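Local atomic coordinates of insect group II chitinase (Ostrinia furnacalis, PDB entry 5Y2A), a protein that probably hydrolyses the beta-1,4 linkages of chitin, as a family 18 glycoside hydrolase in which this catalytic domain takes the TIM-barrel fold. Residues Tyr178-Leu183 with Asn229-Lys234; His207-Tyr212 with Arg326-Tyr331. All coordinates share one frame; numbering follows the deposited sequence.

Contact 1: Tyr178-Leu183 with Asn229-Lys234; sequences YNVPAL and NYWINK. With NAG (2-acetamido-2-deoxy-beta-D-glucopyranose), chain C.
On the outside of the family 18 TIM barrel, the start of helix 180-186 meets the end of helix 224-233. The apolar part centres on the indole of Trp-231. Its CG is anti to the carbonyl carbon (chi1 -86°), and the six-membered ring reaches across to the other segment. Tyr-178 meets this ring obliquely, with planes at 42° and Tyr-178 CD2 3.6 Å from Trp-231 CZ2. Both Val-180 methyls come to the six-membered ring obliquely, from the same side. Val-180 CG1 lies 3.7 Å from Trp-231 CE3, and CG2 lies beside CZ3. The same valine packs on Lys-234, with Val-180 CG1 3.8 Å from Lys-234 CB. Pro-181 CD touches the Lys-234 carbonyl oxygen.

The polar groups are served separately. Asn-179 is the N-cap of helix 180-186, and its OD1 accepts from Ala-182 N at 3.2 Å, the donor standing above the carbonyl plane. Tyr-178 OH bonds to Ser-168 N, and Trp-231 NE1 makes a weak bond to Ser-168 O. Both aromatic residues are thus tied to the same residue, just past strand 162-167. At the far end of 229-234, away from the Trp-231 packing, the sugar lies beside Asn-229, whose ND2 bonds to Asn-225 O. The lysine chain bends at chi2 and chi3, and one water joins the segments: it donates to Tyr-178 O at 2.7 Å and accepts from Lys-234 NZ at 2.5 Å.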
loop_
_atom_site.group_PDB
_atom_site.type_symbol
_atom_site.label_atom_id
_atom_site.label_comp_id
_atom_site.label_asym_id
_atom_site.label_seq_id
_atom_site.Cartn_x
_atom_site.Cartn_y
_atom_site.Cartn_z
ATOM N N TYR A 178 19.064 13.588 14.212
ATOM C CA TYR A 178 19.388 14.956 13.825
ATOM C C TYR A 178 20.413 15.600 14.749
ATOM O O TYR A 178 20.245 15.608 15.974
ATOM C CB TYR A 178 18.119 15.812 13.781
ATOM C CG TYR A 178 17.058 15.261 12.855
ATOM C CD1 TYR A 178 17.348 14.995 11.521
ATOM C CD2 TYR A 178 15.773 15.015 13.310
ATOM C CE1 TYR A 178 16.380 14.489 10.664
ATOM C CE2 TYR A 178 14.797 14.507 12.461
ATOM C CZ TYR A 178 15.112 14.250 11.139
ATOM O OH TYR A 178 14.143 13.748 10.294
ATOM N N ASN A 179 21.467 16.138 14.143
ATOM C CA ASN A 179 22.317 17.158 14.750
ATOM C C ASN A 179 21.584 18.476 14.543
ATOM O O ASN A 179 21.783 19.172 13.546
ATOM C CB ASN A 179 23.699 17.164 14.107
ATOM C CG ASN A 179 24.648 18.178 14.738
ATOM O OD1 ASN A 179 24.226 19.197 15.286
ATOM N ND2 ASN A 179 25.944 17.896 14.655
ATOM N N VAL A 180 20.718 18.816 15.498
ATOM C CA VAL A 180 19.803 19.941 15.302
ATOM C C VAL A 180 20.536 21.261 15.085
ATOM O O VAL A 180 20.175 21.991 14.149
ATOM C CB VAL A 180 18.787 20.002 16.455
ATOM C CG1 VAL A 180 17.970 21.285 16.375
ATOM C CG2 VAL A 180 17.880 18.772 16.415
ATOM N N PRO A 181 21.549 21.632 15.886
ATOM C CA PRO A 181 22.228 22.918 15.627
ATOM C C PRO A 181 22.855 23.012 14.244
ATOM O O PRO A 181 22.785 24.072 13.607
ATOM C CB PRO A 181 23.287 22.981 16.739
ATOM C CG PRO A 181 22.746 22.127 17.823
ATOM C CD PRO A 181 22.053 20.998 17.119
ATOM N N ALA A 182 23.474 21.933 13.763
ATOM C CA ALA A 182 24.106 21.967 12.448
ATOM C C ALA A 182 23.073 22.094 11.338
ATOM O O ALA A 182 23.287 22.824 10.363
ATOM C CB ALA A 182 24.964 20.719 12.241
ATOM N N LEU A 183 21.952 21.377 11.461
ATOM C CA LEU A 183 20.911 21.449 10.438
ATOM C C LEU A 183 20.282 22.836 10.395
ATOM O O LEU A 183 20.076 23.399 9.314
ATOM C CB LEU A 183 19.856 20.371 10.692
ATOM C CG LEU A 183 20.421 18.954 10.574
ATOM C CD1 LEU A 183 19.383 17.900 10.929
ATOM C CD2 LEU A 183 20.973 18.720 9.165
ATOM N N ASN A 229 8.625 23.210 20.289
ATOM C CA ASN A 229 9.467 23.627 21.402
ATOM C C ASN A 229 10.663 22.702 21.579
ATOM O O ASN A 229 11.747 23.157 21.964
ATOM C CB ASN A 229 8.634 23.708 22.679
ATOM C CG ASN A 229 7.807 24.969 22.735
ATOM O OD1 ASN A 229 8.335 26.055 22.971
ATOM N ND2 ASN A 229 6.504 24.840 22.505
ATOM N N TYR A 230 10.501 21.412 21.271
ATOM C CA TYR A 230 11.628 20.491 21.380
ATOM C C TYR A 230 12.725 20.841 20.380
ATOM O O TYR A 230 13.910 20.850 20.731
ATOM C CB TYR A 230 11.156 19.052 21.176
ATOM C CG TYR A 230 12.159 18.014 21.632
ATOM C CD1 TYR A 230 12.490 17.883 22.979
ATOM C CD2 TYR A 230 12.784 17.172 20.715
ATOM C CE1 TYR A 230 13.409 16.935 23.401
ATOM C CE2 TYR A 230 13.704 16.220 21.129
ATOM C CZ TYR A 230 14.010 16.107 22.474
ATOM O OH TYR A 230 14.922 15.163 22.890
ATOM N N TRP A 231 12.352 21.140 19.132
ATOM C CA TRP A 231 13.344 21.573 18.150
ATOM C C TRP A 231 14.039 22.854 18.596
ATOM O O TRP A 231 15.265 22.984 18.464
ATOM C CB TRP A 231 12.688 21.770 16.783
ATOM C CG TRP A 231 12.617 20.505 16.006
ATOM C CD1 TRP A 231 11.635 19.561 16.061
ATOM C CD2 TRP A 231 13.593 20.019 15.085
ATOM N NE1 TRP A 231 11.930 18.526 15.209
ATOM C CE2 TRP A 231 13.133 18.778 14.606
ATOM C CE3 TRP A 231 14.817 20.510 14.619
ATOM C CZ2 TRP A 231 13.853 18.020 13.689
ATOM C CZ3 TRP A 231 15.523 19.762 13.696
ATOM C CH2 TRP A 231 15.038 18.530 13.239
ATOM N N ILE A 232 13.274 23.809 19.128
ATOM C CA ILE A 232 13.866 25.051 19.621
ATOM C C ILE A 232 14.846 24.757 20.751
ATOM O O ILE A 232 15.981 25.248 20.759
ATOM C CB ILE A 232 12.766 26.028 20.078
ATOM C CG1 ILE A 232 11.874 26.432 18.901
ATOM C CG2 ILE A 232 13.389 27.260 20.740
ATOM C CD1 ILE A 232 10.667 27.272 19.304
ATOM N N ASN A 233 14.422 23.942 21.718
ATOM C CA ASN A 233 15.278 23.606 22.850
ATOM C C ASN A 233 16.487 22.782 22.442
ATOM O O ASN A 233 17.492 22.789 23.158
ATOM C CB ASN A 233 14.475 22.864 23.909
ATOM C CG ASN A 233 13.406 23.728 24.524
ATOM O OD1 ASN A 233 13.478 24.953 24.454
ATOM N ND2 ASN A 233 12.408 23.100 25.133
ATOM N N LYS A 234 16.407 22.055 21.329
ATOM C CA LYS A 234 17.563 21.346 20.802
ATOM C C LYS A 234 18.514 22.255 20.037
ATOM O O LYS A 234 19.547 21.775 19.558
ATOM C CB LYS A 234 17.122 20.189 19.901
ATOM C CG LYS A 234 16.510 19.029 20.659
ATOM C CD LYS A 234 17.586 18.080 21.132
ATOM C CE LYS A 234 17.327 16.671 20.655
ATOM N NZ LYS A 234 18.561 15.843 20.723
HETATM C C1 NAG C . 3.341 24.520 24.633
HETATM C C2 NAG C . 2.338 24.827 25.737
HETATM C C3 NAG C . 2.983 25.703 26.814
HETATM C C4 NAG C . 4.303 25.110 27.301
HETATM C C5 NAG C . 5.193 24.745 26.116
HETATM C C6 NAG C . 6.448 24.002 26.519
HETATM C C7 NAG C . -0.089 25.012 25.439
HETATM C C8 NAG C . -1.213 25.837 24.886
HETATM N N2 NAG C . 1.145 25.477 25.219
HETATM O O3 NAG C . 2.055 25.836 27.885
HETATM O O4 NAG C . 5.045 26.084 28.029
HETATM O O5 NAG C . 4.485 23.907 25.191
HETATM O O6 NAG C . 6.154 22.695 26.997
HETATM O O7 NAG C . -0.289 23.967 26.045
HETATM O O HOH W 1 18.911 15.236 18.325
#

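Contact 2: His207-Tyr212 with Arg326-Tyr331; sequences HVAPMY and RHKAEY. With NAG (2-acetamido-2-deoxy-beta-D-glucopyranose), chain C.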
loop_
_atom_site.group_PDB
_atom_site.type_symbol
_atom_site.label_atom_id
_atom_site.label_comp_id
_atom_site.label_asym_id
_atom_site.label_seq_id
_atom_site.Cartn_x
_atom_site.Cartn_y
_atom_site.Cartn_z
ATOM N N HIS A 207 -5.817 11.537 16.923
ATOM C CA HIS A 207 -5.801 12.630 15.965
ATOM C C HIS A 207 -4.504 12.637 15.169
ATOM O O HIS A 207 -3.418 12.431 15.715
ATOM C CB HIS A 207 -6.014 13.986 16.639
ATOM C CG HIS A 207 -6.498 15.037 15.689
ATOM N ND1 HIS A 207 -5.652 15.692 14.819
ATOM C CD2 HIS A 207 -7.741 15.511 15.437
ATOM C CE1 HIS A 207 -6.354 16.534 14.079
ATOM N NE2 HIS A 207 -7.624 16.439 14.433
ATOM N N VAL A 208 -4.633 12.883 13.863
ATOM C CA VAL A 208 -3.481 12.870 12.967
ATOM C C VAL A 208 -2.433 13.897 13.385
ATOM O O VAL A 208 -1.232 13.686 13.181
ATOM C CB VAL A 208 -3.952 13.100 11.512
ATOM C CG1 VAL A 208 -4.764 14.403 11.404
ATOM C CG2 VAL A 208 -2.764 13.122 10.553
ATOM N N ALA A 209 -2.847 15.019 13.977
ATOM C CA ALA A 209 -1.925 16.122 14.265
ATOM C C ALA A 209 -2.425 16.922 15.458
ATOM O O ALA A 209 -2.865 18.071 15.320
ATOM C CB ALA A 209 -1.760 17.018 13.037
ATOM N N PRO A 210 -2.337 16.353 16.662
ATOM C CA PRO A 210 -2.738 17.103 17.859
ATOM C C PRO A 210 -1.887 18.353 18.017
ATOM O O PRO A 210 -0.687 18.344 17.749
ATOM C CB PRO A 210 -2.496 16.109 19.004
ATOM C CG PRO A 210 -2.340 14.753 18.347
ATOM C CD PRO A 210 -1.758 15.039 16.996
ATOM N N MET A 211 -2.534 19.447 18.419
ATOM C CA MET A 211 -1.835 20.714 18.603
ATOM C C MET A 211 -1.222 20.830 19.995
ATOM O O MET A 211 -0.036 21.150 20.129
ATOM C CB MET A 211 -2.791 21.880 18.344
ATOM C CG MET A 211 -2.139 23.241 18.480
ATOM S SD MET A 211 -0.922 23.532 17.187
ATOM C CE MET A 211 0.352 24.427 18.059
ATOM N N TYR A 212 -2.016 20.562 21.034
ATOM C CA TYR A 212 -1.582 20.640 22.423
ATOM C C TYR A 212 -1.892 19.319 23.115
ATOM O O TYR A 212 -2.627 18.481 22.591
ATOM C CB TYR A 212 -2.264 21.809 23.159
ATOM C CG TYR A 212 -2.061 23.141 22.465
ATOM C CD1 TYR A 212 -0.790 23.686 22.338
ATOM C CD2 TYR A 212 -3.132 23.840 21.929
ATOM C CE1 TYR A 212 -0.587 24.895 21.696
ATOM C CE2 TYR A 212 -2.945 25.055 21.290
ATOM C CZ TYR A 212 -1.668 25.577 21.177
ATOM O OH TYR A 212 -1.470 26.780 20.539
ATOM N N ARG A 326 -6.083 27.589 10.598
ATOM C CA ARG A 326 -5.878 28.977 11.003
ATOM C C ARG A 326 -5.080 29.055 12.296
ATOM O O ARG A 326 -4.105 29.811 12.394
ATOM C CB ARG A 326 -7.223 29.682 11.181
ATOM C CG ARG A 326 -7.095 31.178 11.485
ATOM C CD ARG A 326 -8.458 31.813 11.750
ATOM N NE ARG A 326 -9.029 31.354 13.015
ATOM C CZ ARG A 326 -10.251 31.660 13.446
ATOM N NH1 ARG A 326 -11.047 32.429 12.714
ATOM N NH2 ARG A 326 -10.678 31.199 14.614
ATOM N N HIS A 327 -5.473 28.267 13.301
ATOM C CA HIS A 327 -4.780 28.332 14.583
ATOM C C HIS A 327 -3.304 27.995 14.435
ATOM O O HIS A 327 -2.447 28.649 15.040
ATOM C CB HIS A 327 -5.414 27.384 15.599
ATOM C CG HIS A 327 -4.727 27.410 16.929
ATOM N ND1 HIS A 327 -4.919 28.425 17.840
ATOM C CD2 HIS A 327 -3.806 26.582 17.477
ATOM C CE1 HIS A 327 -4.171 28.205 18.907
ATOM N NE2 HIS A 327 -3.481 27.096 18.710
ATOM N N LYS A 328 -2.985 26.962 13.653
ATOM C CA LYS A 328 -1.589 26.568 13.529
ATOM C C LYS A 328 -0.774 27.635 12.815
ATOM O O LYS A 328 0.394 27.863 13.164
ATOM C CB LYS A 328 -1.501 25.213 12.827
ATOM C CG LYS A 328 -1.983 24.087 13.734
ATOM C CD LYS A 328 -1.960 22.725 13.048
ATOM C CE LYS A 328 -2.312 21.623 14.058
ATOM N NZ LYS A 328 -2.319 20.265 13.432
ATOM N N ALA A 329 -1.382 28.325 11.851
ATOM C CA ALA A 329 -0.707 29.445 11.212
ATOM C C ALA A 329 -0.534 30.605 12.185
ATOM O O ALA A 329 0.507 31.269 12.185
ATOM C CB ALA A 329 -1.488 29.885 9.972
ATOM N N GLU A 330 -1.541 30.863 13.023
ATOM C CA GLU A 330 -1.406 31.921 14.019
ATOM C C GLU A 330 -0.394 31.547 15.091
ATOM O O GLU A 330 0.320 32.421 15.600
ATOM C CB GLU A 330 -2.774 32.241 14.632
ATOM C CG GLU A 330 -3.712 32.881 13.624
ATOM C CD GLU A 330 -5.034 33.343 14.212
ATOM O OE1 GLU A 330 -5.502 32.754 15.210
ATOM O OE2 GLU A 330 -5.613 34.291 13.646
ATOM N N TYR A 331 -0.303 30.256 15.425
ATOM C CA TYR A 331 0.756 29.771 16.307
ATOM C C TYR A 331 2.132 30.067 15.728
ATOM O O TYR A 331 3.040 30.511 16.443
ATOM C CB TYR A 331 0.577 28.271 16.530
ATOM C CG TYR A 331 1.661 27.595 17.338
ATOM C CD1 TYR A 331 1.585 27.538 18.724
ATOM C CD2 TYR A 331 2.736 26.978 16.718
ATOM C CE1 TYR A 331 2.558 26.895 19.467
ATOM C CE2 TYR A 331 3.720 26.337 17.456
ATOM C CZ TYR A 331 3.621 26.300 18.834
ATOM O OH TYR A 331 4.587 25.663 19.582
HETATM C C1 NAG C . 3.341 24.520 24.633
HETATM C C2 NAG C . 2.338 24.827 25.737
HETATM C C3 NAG C . 2.983 25.703 26.814
HETATM C C4 NAG C . 4.303 25.110 27.301
HETATM C C5 NAG C . 5.193 24.745 26.116
HETATM C C6 NAG C . 6.448 24.002 26.519
HETATM C C7 NAG C . -0.089 25.012 25.439
HETATM C C8 NAG C . -1.213 25.837 24.886
HETATM N N2 NAG C . 1.145 25.477 25.219
HETATM O O3 NAG C . 2.055 25.836 27.885
HETATM O O4 NAG C . 5.045 26.084 28.029
HETATM O O5 NAG C . 4.485 23.907 25.191
HETATM O O6 NAG C . 6.154 22.695 26.997
HETATM O O7 NAG C . -0.289 23.967 26.045
#
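Tyr-212 and His-327 reach toward each other tip to tip. They join two parts of the TIM barrel: the loop between strand 189-192 and helix 224-233, and helix 322-334, which precedes strand 339-343. Their rings meet rim to rim with planes at 79°. Tyr-212 OH and His-327 NE2 share a hydrogen bond of 2.7 Å, and either could be the donor.

The tyrosine ring is covered on both faces. The acetamido methyl of the NAG lies over one face, with NAG C8 3.4 Å from Tyr-212 CD1. Over the opposite face sits Met-211 CG, offset toward the rim. Met-211 starts with CG anti to the backbone N (chi1 -179°), then bends at chi2 and chi3. This sets its methyl CE over the centre of the Tyr-331 ring, 3.4 Å from the centroid, in a CH-pi contact. The sulfur makes a more oblique Met-aromatic contact with that ring.

Lys-328 runs past Met-211 in the opposite direction, with Met-211 SD 3.7 Å from Lys-328 CG. Extended beyond CG, it brings NZ to a lone pair of Ala-209 O at 2.9 Å. NZ also forms a salt bridge with Asp-320, which probably helps to keep the buried ammonium charged. Tyr-331 OH bonds to Asn-225 OD1, holding the side chain to which the sugar is probably N-linked.

An alanine at Tyr-212 would remove the ring and hydroxyl, and would probably leave the acetamido group less supported and the loop less firmly tied. The histidine bond probably limits swinging of the tyrosine, so this contact probably forms a seat for a surface glycan.

Overall arrangement
Both contacts are largely buried, but contact 1 lies farther from the centre of the chain, about 19 Å against about 14 Å for contact 2. Their centres are about 20 Å apart. Contact 1 pairs two helices, whereas contact 2 pairs an irregular loop with a helix. Helix 224-233 connects them: it supplies one segment of contact 1, and Val-224 and Asn-225 touch the loop of contact 2. Asn-229 ND2 also packs 3.6 Å from Tyr-331 OH. Contact 1 is mainly apolar across its segments, with one bridging water. Contact 2 has direct hydrogen bonds. The NAG lies beside Asn-229, away from the Trp-231 packing of contact 1, and over Tyr-212 in contact 2.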